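Long-range contacts in Cag pathogenicity island protein (Cag10) (Helicobacter pylori 26695, PDB 6IQT), which is the VirB8 homologue CagV of the Cag type IV secretion system, a membrane protein that probably forms part of its inner-membrane assembly: residues K54-Q59 / L147-F152; A86-S91 / I111-T116; V131-D136 / F154-I159. One frame throughout, in Å; residues are numbered along the deposited sequence.

Contact 1: residues K54-Q59 / L147-F152; sequences KDQLMQ and LIINPF
Ile149 packs against Gln56 while Asn150 grips the backbone of Gln59, so the loop 147-152 meets one flank of the helical turn 54-59 in two different ways. The apolar part rests on Ile149, whose side chain runs at about a right angle to that of Gln56. Its CG2 comes to 3.8 Å from Gln56 CG, and its CD1 lies 3.9 Å from Gln56 NE2, so the isoleucine touches the aliphatic portion and also the amide of the glutamine. The glutamine is extended beyond CG (chi2 -164°), which carries CD to within contact of both Ile149 CD1 and Ile149 CG2.

The polar part is a single hydrogen bond, from Asn150 ND2 to Gln59 O, 2.9 Å long. The N-H points at the oxygen with an angle of 155°; the donor stands above the carbonyl plane, whereas the oxygen lies close to the amide plane of Asn150. Asn150 ND2 also bonds Phe154 O, and Gln59 O also accepts from Lys155 NZ, so both atoms of this link have a second partner. Farther out, Gln59 OE1 is modelled 3.5 Å from Leu147 CA, but Leu147 is poorly ordered and this approach is correspondingly uncertain.

This surface contact ties helix 50-59 to the loop leading into strand 154-163; Gln56 also touches Lys37 and Leu41 of helix 30-43, and Tyr60 packs on Ile149 and Asn150.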
# COMPACT_ATOMS: atom_id res chain seq x y z
N LYS A 54 -20.23 -2.64 -4.87
CA LYS A 54 -19.78 -3.30 -3.64
C LYS A 54 -19.92 -4.82 -3.74
O LYS A 54 -19.03 -5.56 -3.29
CB LYS A 54 -20.56 -2.76 -2.43
CG LYS A 54 -20.27 -3.50 -1.11
CD LYS A 54 -21.35 -4.57 -0.82
CE LYS A 54 -21.12 -5.26 0.53
NZ LYS A 54 -22.05 -6.38 0.83
N ASP A 55 -21.02 -5.32 -4.30
CA ASP A 55 -21.21 -6.76 -4.44
C ASP A 55 -20.14 -7.40 -5.32
O ASP A 55 -19.62 -8.48 -5.02
CB ASP A 55 -22.60 -7.07 -5.02
CG ASP A 55 -23.71 -6.98 -3.98
OD1 ASP A 55 -23.42 -7.11 -2.77
OD2 ASP A 55 -24.87 -6.78 -4.39
N GLN A 56 -19.81 -6.75 -6.45
CA GLN A 56 -18.78 -7.30 -7.33
C GLN A 56 -17.41 -7.26 -6.65
O GLN A 56 -16.68 -8.26 -6.66
CB GLN A 56 -18.76 -6.53 -8.64
CG GLN A 56 -19.93 -6.91 -9.57
CD GLN A 56 -19.70 -6.44 -11.00
OE1 GLN A 56 -18.56 -6.28 -11.43
NE2 GLN A 56 -20.79 -6.22 -11.74
N LEU A 57 -17.07 -6.14 -6.02
CA LEU A 57 -15.80 -6.02 -5.31
C LEU A 57 -15.60 -7.14 -4.28
O LEU A 57 -14.54 -7.77 -4.22
CB LEU A 57 -15.72 -4.65 -4.64
CG LEU A 57 -14.51 -4.38 -3.74
CD1 LEU A 57 -13.23 -4.58 -4.53
CD2 LEU A 57 -14.57 -2.96 -3.17
N MSE A 58 -16.62 -7.38 -3.46
CA MSE A 58 -16.64 -8.44 -2.46
C MSE A 58 -16.24 -9.81 -3.05
O MSE A 58 -15.53 -10.61 -2.43
CB MSE A 58 -18.03 -8.52 -1.84
CG MSE A 58 -18.36 -7.36 -0.93
SE MSE A 58 -16.96 -7.15 0.42
CE MSE A 58 -16.17 -5.50 -0.21
N GLN A 59 -16.70 -10.06 -4.29
CA GLN A 59 -16.43 -11.32 -4.99
C GLN A 59 -14.96 -11.51 -5.34
O GLN A 59 -14.52 -12.65 -5.55
CB GLN A 59 -17.26 -11.38 -6.27
CG GLN A 59 -18.70 -11.70 -6.05
CD GLN A 59 -18.92 -13.18 -6.09
OE1 GLN A 59 -19.20 -13.75 -7.15
NE2 GLN A 59 -18.76 -13.83 -4.94
N LEU A 147 -21.09 -16.75 -8.95
CA LEU A 147 -19.78 -16.37 -9.47
C LEU A 147 -19.85 -15.82 -10.90
O LEU A 147 -18.90 -15.97 -11.67
CB LEU A 147 -18.81 -17.57 -9.43
CG LEU A 147 -18.23 -18.13 -8.11
CD1 LEU A 147 -18.87 -19.47 -7.74
CD2 LEU A 147 -16.69 -18.27 -8.18
N ILE A 148 -20.96 -15.17 -11.27
CA ILE A 148 -21.17 -14.66 -12.63
C ILE A 148 -20.34 -13.40 -12.85
O ILE A 148 -20.55 -12.64 -13.80
CB ILE A 148 -22.67 -14.40 -12.89
CG1 ILE A 148 -23.32 -13.64 -11.74
CG2 ILE A 148 -23.41 -15.73 -13.08
CD1 ILE A 148 -24.85 -13.55 -11.85
N ILE A 149 -19.34 -13.22 -11.99
CA ILE A 149 -18.59 -11.99 -11.82
C ILE A 149 -17.12 -12.35 -11.81
O ILE A 149 -16.30 -11.73 -12.50
CB ILE A 149 -19.01 -11.30 -10.50
CG1 ILE A 149 -20.49 -10.90 -10.57
CG2 ILE A 149 -18.08 -10.13 -10.16
CD1 ILE A 149 -20.84 -10.10 -11.79
N ASN A 150 -16.78 -13.37 -11.03
CA ASN A 150 -15.39 -13.80 -10.84
C ASN A 150 -15.37 -15.32 -11.02
O ASN A 150 -15.20 -16.07 -10.06
CB ASN A 150 -14.90 -13.37 -9.46
CG ASN A 150 -13.47 -13.79 -9.16
OD1 ASN A 150 -12.67 -14.07 -10.05
ND2 ASN A 150 -13.15 -13.84 -7.87
N PRO A 151 -15.58 -15.79 -12.26
CA PRO A 151 -15.80 -17.23 -12.50
C PRO A 151 -14.66 -18.14 -12.08
O PRO A 151 -14.90 -19.32 -11.79
CB PRO A 151 -15.98 -17.31 -14.02
CG PRO A 151 -16.27 -15.95 -14.47
CD PRO A 151 -15.66 -15.00 -13.50
N PHE A 152 -13.42 -17.66 -12.13
CA PHE A 152 -12.28 -18.52 -11.88
C PHE A 152 -11.72 -18.35 -10.47
O PHE A 152 -10.67 -18.91 -10.16
CB PHE A 152 -11.20 -18.26 -12.95
CG PHE A 152 -11.66 -18.58 -14.36
CD1 PHE A 152 -12.50 -19.66 -14.60
CD2 PHE A 152 -11.29 -17.78 -15.42
CE1 PHE A 152 -12.94 -19.95 -15.90
CE2 PHE A 152 -11.74 -18.06 -16.71
CZ PHE A 152 -12.57 -19.15 -16.94

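Contact 2: residues A86-S91 / I111-T116; sequences AEAIIS and ITIKIT
Ala86 to Ile90 and Ile111 to Ile115 pair as antiparallel strands of a beta hairpin, their axes 4.5 Å apart at closest and at 164°. Strands 84-98 and 105-117 form this hairpin, part of the curved antiparallel sheet of the VirB8 domain, a member of the NTF2-like clan. Two hydrogen-bonded pairs, Glu87 with Lys114 and Ile89 with Thr112, supply four backbone bonds, the shortest from Lys114 N to Glu87 O at 2.7 Å.

The sheet face of Ala86, Ala88 and Ile90 is apolar: Ala88 CB meets Ile113 CG1 at 4.1 Å, and Ile90 CG1 meets Ile111 CG2 at 4.3 Å. Helix 30-43 covers part of this face, with Phe43 on Ala88 and Ile111.

On the other face, Glu87 and Lys114 lie side by side. Lys114 bends at chi3 and chi4 (54° and 63°), and its NZ ends 3.5 Å from Glu87 OE1, a salt bridge whose hydrogen bond is weak; Arg85 is the stronger partner of this carboxylate. Ile89 flanks Thr112, its CG1 4.0 Å from Thr112 CB. Ser91 lies just past the end of its strand, and its OG shares a hydrogen bond of 3.1 Å with Thr112 OG1, in which either could be the donor.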
# COMPACT_ATOMS: atom_id res chain seq x y z
N ALA A 86 -14.94 8.88 -10.64
CA ALA A 86 -13.53 8.48 -10.60
C ALA A 86 -13.30 7.27 -11.50
O ALA A 86 -14.04 6.28 -11.41
CB ALA A 86 -13.08 8.16 -9.16
N GLU A 87 -12.28 7.33 -12.35
CA GLU A 87 -11.93 6.22 -13.24
C GLU A 87 -10.49 5.83 -12.97
O GLU A 87 -9.59 6.67 -13.08
CB GLU A 87 -12.13 6.59 -14.70
CG GLU A 87 -11.54 5.61 -15.71
CD GLU A 87 -11.81 6.02 -17.15
OE1 GLU A 87 -12.57 6.99 -17.37
OE2 GLU A 87 -11.28 5.36 -18.07
N ALA A 88 -10.27 4.54 -12.65
CA ALA A 88 -8.98 3.99 -12.23
C ALA A 88 -8.49 2.98 -13.27
O ALA A 88 -9.21 2.02 -13.58
CB ALA A 88 -9.11 3.33 -10.87
N ILE A 89 -7.28 3.18 -13.78
CA ILE A 89 -6.67 2.32 -14.80
C ILE A 89 -5.31 1.85 -14.29
O ILE A 89 -4.61 2.59 -13.59
CB ILE A 89 -6.51 3.05 -16.15
CG1 ILE A 89 -5.37 4.08 -16.08
CG2 ILE A 89 -7.83 3.70 -16.59
CD1 ILE A 89 -5.38 5.15 -17.15
N ILE A 90 -4.90 0.64 -14.66
CA ILE A 90 -3.52 0.23 -14.43
C ILE A 90 -2.66 0.88 -15.51
O ILE A 90 -2.93 0.72 -16.71
CB ILE A 90 -3.38 -1.30 -14.43
CG1 ILE A 90 -4.13 -1.89 -13.23
CG2 ILE A 90 -1.89 -1.73 -14.42
CD1 ILE A 90 -4.21 -3.45 -13.21
N SER A 91 -1.66 1.65 -15.11
CA SER A 91 -0.94 2.50 -16.05
C SER A 91 0.49 2.04 -16.28
O SER A 91 1.29 2.78 -16.85
CB SER A 91 -0.97 3.96 -15.58
OG SER A 91 -0.49 4.07 -14.26
N ILE A 111 -1.07 2.80 -10.84
CA ILE A 111 -2.41 3.12 -11.33
C ILE A 111 -2.55 4.63 -11.49
O ILE A 111 -1.85 5.42 -10.86
CB ILE A 111 -3.55 2.58 -10.42
CG1 ILE A 111 -3.56 3.28 -9.06
CG2 ILE A 111 -3.46 1.08 -10.25
CD1 ILE A 111 -4.83 2.97 -8.28
N THR A 112 -3.46 5.01 -12.36
CA THR A 112 -3.82 6.40 -12.55
C THR A 112 -5.32 6.50 -12.31
O THR A 112 -6.09 5.67 -12.81
CB THR A 112 -3.43 6.88 -13.96
OG1 THR A 112 -2.00 6.83 -14.11
CG2 THR A 112 -3.87 8.31 -14.19
N ILE A 113 -5.72 7.47 -11.49
CA ILE A 113 -7.13 7.70 -11.19
C ILE A 113 -7.50 9.06 -11.76
O ILE A 113 -6.91 10.09 -11.40
CB ILE A 113 -7.40 7.64 -9.67
CG1 ILE A 113 -6.87 6.33 -9.08
CG2 ILE A 113 -8.90 7.80 -9.40
CD1 ILE A 113 -7.05 6.21 -7.57
N LYS A 114 -8.48 9.07 -12.67
CA LYS A 114 -8.98 10.32 -13.24
C LYS A 114 -10.24 10.72 -12.50
O LYS A 114 -11.23 9.98 -12.48
CB LYS A 114 -9.25 10.18 -14.74
CG LYS A 114 -9.70 11.50 -15.39
CD LYS A 114 -9.80 11.40 -16.91
CE LYS A 114 -10.70 10.25 -17.36
NZ LYS A 114 -12.11 10.41 -16.91
N ILE A 115 -10.19 11.89 -11.86
CA ILE A 115 -11.30 12.42 -11.07
C ILE A 115 -11.90 13.59 -11.85
O ILE A 115 -11.19 14.55 -12.18
CB ILE A 115 -10.83 12.83 -9.67
CG1 ILE A 115 -10.63 11.57 -8.81
CG2 ILE A 115 -11.82 13.76 -9.02
CD1 ILE A 115 -9.36 11.59 -7.99
N THR A 116 -13.17 13.47 -12.21
CA THR A 116 -13.87 14.56 -12.89
C THR A 116 -15.14 14.85 -12.10
O THR A 116 -16.02 13.97 -11.99
CB THR A 116 -14.18 14.23 -14.35
OG1 THR A 116 -15.03 13.08 -14.42
CG2 THR A 116 -12.90 13.91 -15.13

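Contact 3: residues V131-D136 / F154-I159; sequences VTIYYD and FKVFDI
A classic beta bulge interrupts the antiparallel pairing of strands 125-137 and 154-163 in the VirB8 sheet: Phe157 and Asp158 both lie opposite Tyr134, and the register shifts by one residue before Tyr135 pairs with Val156. The hydrogen bonds locate it. Tyr134 N donates to Asp158 O, whereas Tyr134 O accepts from Phe157 N at 2.7 Å in a nearly straight bond (177°). Beyond the bulge, Asp136 and Lys155 form a regular hydrogen-bonded pair. The axes of the two short segments are splayed, at 137° where ideal antiparallel strands would give 180°.

On the face of Ile133 and Tyr135, the Phe154 ring lies against the tyrosine. The planes are near parallel with centroids 4.9 Å apart, but the rings are slid so that they barely overlap. Phe154 CE1 sits over one face of the Tyr135 ring toward its rim, 3.4 Å from Tyr135 CG. Ile133 CD1 meets the edge of the Phe154 ring at CZ, 3.8 Å away, and also touches Val156 CG2, while Ile133 CG2 packs on Ile159 CG1. Helix 30-43 covers this face, with Ala34 and Thr35 on Phe154 and Phe38 on Val156.

The other face reaches the second subunit. There Asp158 OD1 forms a salt bridge with Arg85 of that subunit, Asp158 OD2 hydrogen-bonds to Ser46 and Ser49 of the same subunit, and Tyr134 OH bonds its Asp52. The bulge puts Asp158 beside Tyr134, Asp158 CB 3.8 Å from Tyr134 CD1. Asp158 OD1 also accepts from the backbone N of Ile159, on its anti side, at 2.9 Å.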
# COMPACT_ATOMS: atom_id res chain seq x y z
N VAL A 131 0.78 0.38 -6.36
CA VAL A 131 -0.12 -0.57 -5.71
C VAL A 131 0.56 -1.92 -5.70
O VAL A 131 1.14 -2.33 -6.71
CB VAL A 131 -1.49 -0.66 -6.43
CG1 VAL A 131 -2.34 -1.81 -5.88
CG2 VAL A 131 -2.23 0.68 -6.38
N THR A 132 0.43 -2.63 -4.58
CA THR A 132 0.86 -4.01 -4.42
C THR A 132 -0.35 -4.84 -4.00
O THR A 132 -1.01 -4.51 -3.02
CB THR A 132 1.94 -4.12 -3.34
OG1 THR A 132 3.02 -3.24 -3.64
CG2 THR A 132 2.42 -5.55 -3.19
N ILE A 133 -0.63 -5.93 -4.71
CA ILE A 133 -1.70 -6.81 -4.23
C ILE A 133 -1.15 -8.22 -4.07
O ILE A 133 -0.23 -8.65 -4.79
CB ILE A 133 -2.97 -6.83 -5.13
CG1 ILE A 133 -2.73 -7.60 -6.41
CG2 ILE A 133 -3.56 -5.42 -5.40
CD1 ILE A 133 -3.97 -8.32 -6.89
N TYR A 134 -1.73 -8.95 -3.13
CA TYR A 134 -1.40 -10.34 -2.90
C TYR A 134 -2.63 -11.17 -3.23
O TYR A 134 -3.73 -10.85 -2.75
CB TYR A 134 -0.97 -10.56 -1.45
CG TYR A 134 0.27 -9.77 -1.06
CD1 TYR A 134 0.20 -8.43 -0.73
CD2 TYR A 134 1.51 -10.39 -1.02
CE1 TYR A 134 1.36 -7.71 -0.37
CE2 TYR A 134 2.65 -9.68 -0.69
CZ TYR A 134 2.57 -8.35 -0.35
OH TYR A 134 3.73 -7.68 -0.00
N TYR A 135 -2.47 -12.22 -4.03
CA TYR A 135 -3.64 -12.98 -4.47
C TYR A 135 -3.35 -14.48 -4.45
O TYR A 135 -2.21 -14.93 -4.45
CB TYR A 135 -4.10 -12.56 -5.89
CG TYR A 135 -3.22 -13.12 -6.98
CD1 TYR A 135 -2.11 -12.42 -7.43
CD2 TYR A 135 -3.50 -14.37 -7.56
CE1 TYR A 135 -1.28 -12.94 -8.42
CE2 TYR A 135 -2.66 -14.90 -8.54
CZ TYR A 135 -1.56 -14.19 -8.96
OH TYR A 135 -0.74 -14.71 -9.94
N ASP A 136 -4.45 -15.24 -4.46
CA ASP A 136 -4.41 -16.66 -4.77
C ASP A 136 -5.74 -17.01 -5.42
O ASP A 136 -6.67 -16.20 -5.44
CB ASP A 136 -4.12 -17.49 -3.52
CG ASP A 136 -3.67 -18.92 -3.84
OD1 ASP A 136 -3.53 -19.30 -5.03
OD2 ASP A 136 -3.43 -19.67 -2.87
N PHE A 154 -10.41 -15.73 -8.63
CA PHE A 154 -9.28 -14.88 -8.25
C PHE A 154 -9.61 -14.15 -6.95
O PHE A 154 -10.63 -13.45 -6.89
CB PHE A 154 -9.01 -13.88 -9.38
CG PHE A 154 -7.90 -12.91 -9.10
CD1 PHE A 154 -6.60 -13.22 -9.46
CD2 PHE A 154 -8.16 -11.66 -8.57
CE1 PHE A 154 -5.57 -12.31 -9.26
CE2 PHE A 154 -7.13 -10.74 -8.37
CZ PHE A 154 -5.83 -11.08 -8.70
N LYS A 155 -8.77 -14.32 -5.92
CA LYS A 155 -9.05 -13.71 -4.62
C LYS A 155 -7.88 -12.87 -4.12
O LYS A 155 -6.76 -13.37 -4.01
CB LYS A 155 -9.38 -14.77 -3.58
CG LYS A 155 -10.59 -15.63 -3.94
CD LYS A 155 -11.87 -14.82 -3.93
CE LYS A 155 -13.05 -15.76 -4.23
NZ LYS A 155 -14.38 -15.06 -4.28
N VAL A 156 -8.16 -11.62 -3.75
CA VAL A 156 -7.16 -10.71 -3.18
C VAL A 156 -7.10 -10.93 -1.67
O VAL A 156 -8.14 -10.95 -1.00
CB VAL A 156 -7.49 -9.25 -3.51
CG1 VAL A 156 -6.51 -8.29 -2.83
CG2 VAL A 156 -7.49 -9.04 -5.03
N PHE A 157 -5.89 -11.06 -1.13
CA PHE A 157 -5.71 -11.26 0.31
C PHE A 157 -5.16 -10.05 1.02
O PHE A 157 -5.31 -9.95 2.24
CB PHE A 157 -4.76 -12.44 0.57
CG PHE A 157 -5.41 -13.77 0.37
CD1 PHE A 157 -5.76 -14.21 -0.91
CD2 PHE A 157 -5.66 -14.60 1.46
CE1 PHE A 157 -6.36 -15.46 -1.10
CE2 PHE A 157 -6.26 -15.85 1.28
CZ PHE A 157 -6.61 -16.28 -0.00
N ASP A 158 -4.53 -9.13 0.30
CA ASP A 158 -3.93 -7.96 0.92
C ASP A 158 -3.60 -6.95 -0.15
O ASP A 158 -3.49 -7.29 -1.34
CB ASP A 158 -2.66 -8.33 1.70
CG ASP A 158 -2.50 -7.52 2.98
OD1 ASP A 158 -3.08 -6.41 3.08
OD2 ASP A 158 -1.81 -8.01 3.90
N ILE A 159 -3.41 -5.70 0.28
CA ILE A 159 -3.04 -4.62 -0.63
C ILE A 159 -2.17 -3.64 0.15
O ILE A 159 -2.32 -3.48 1.36
CB ILE A 159 -4.28 -3.92 -1.24
CG1 ILE A 159 -3.88 -3.04 -2.43
CG2 ILE A 159 -5.03 -3.09 -0.20
CD1 ILE A 159 -5.10 -2.44 -3.16

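Overall arrangement
Contacts 2 and 3 belong to one sheet, at its 84-98/105-117 and 125-137/154-163 strand pairs; their centres are about 19 Å apart, on opposite sides of the chain's centre. They meet where the two middle strands adjoin, Ile111 CD1 lying 4.0 Å from Val131 CG2. Contact 1 lies about 14 Å from contact 3, centre to centre, and is joined to it by the probable hydrogen bond between Lys155 NZ and Gln59 O, 2.7 Å long. Contacts 1 and 2 do not touch, with nearest atoms about 11 Å apart. Helix 30-43 reaches all three. At the dimer interface, Arg85, next to contact 2, pairs with Asp158 of contact 3 in the other subunit.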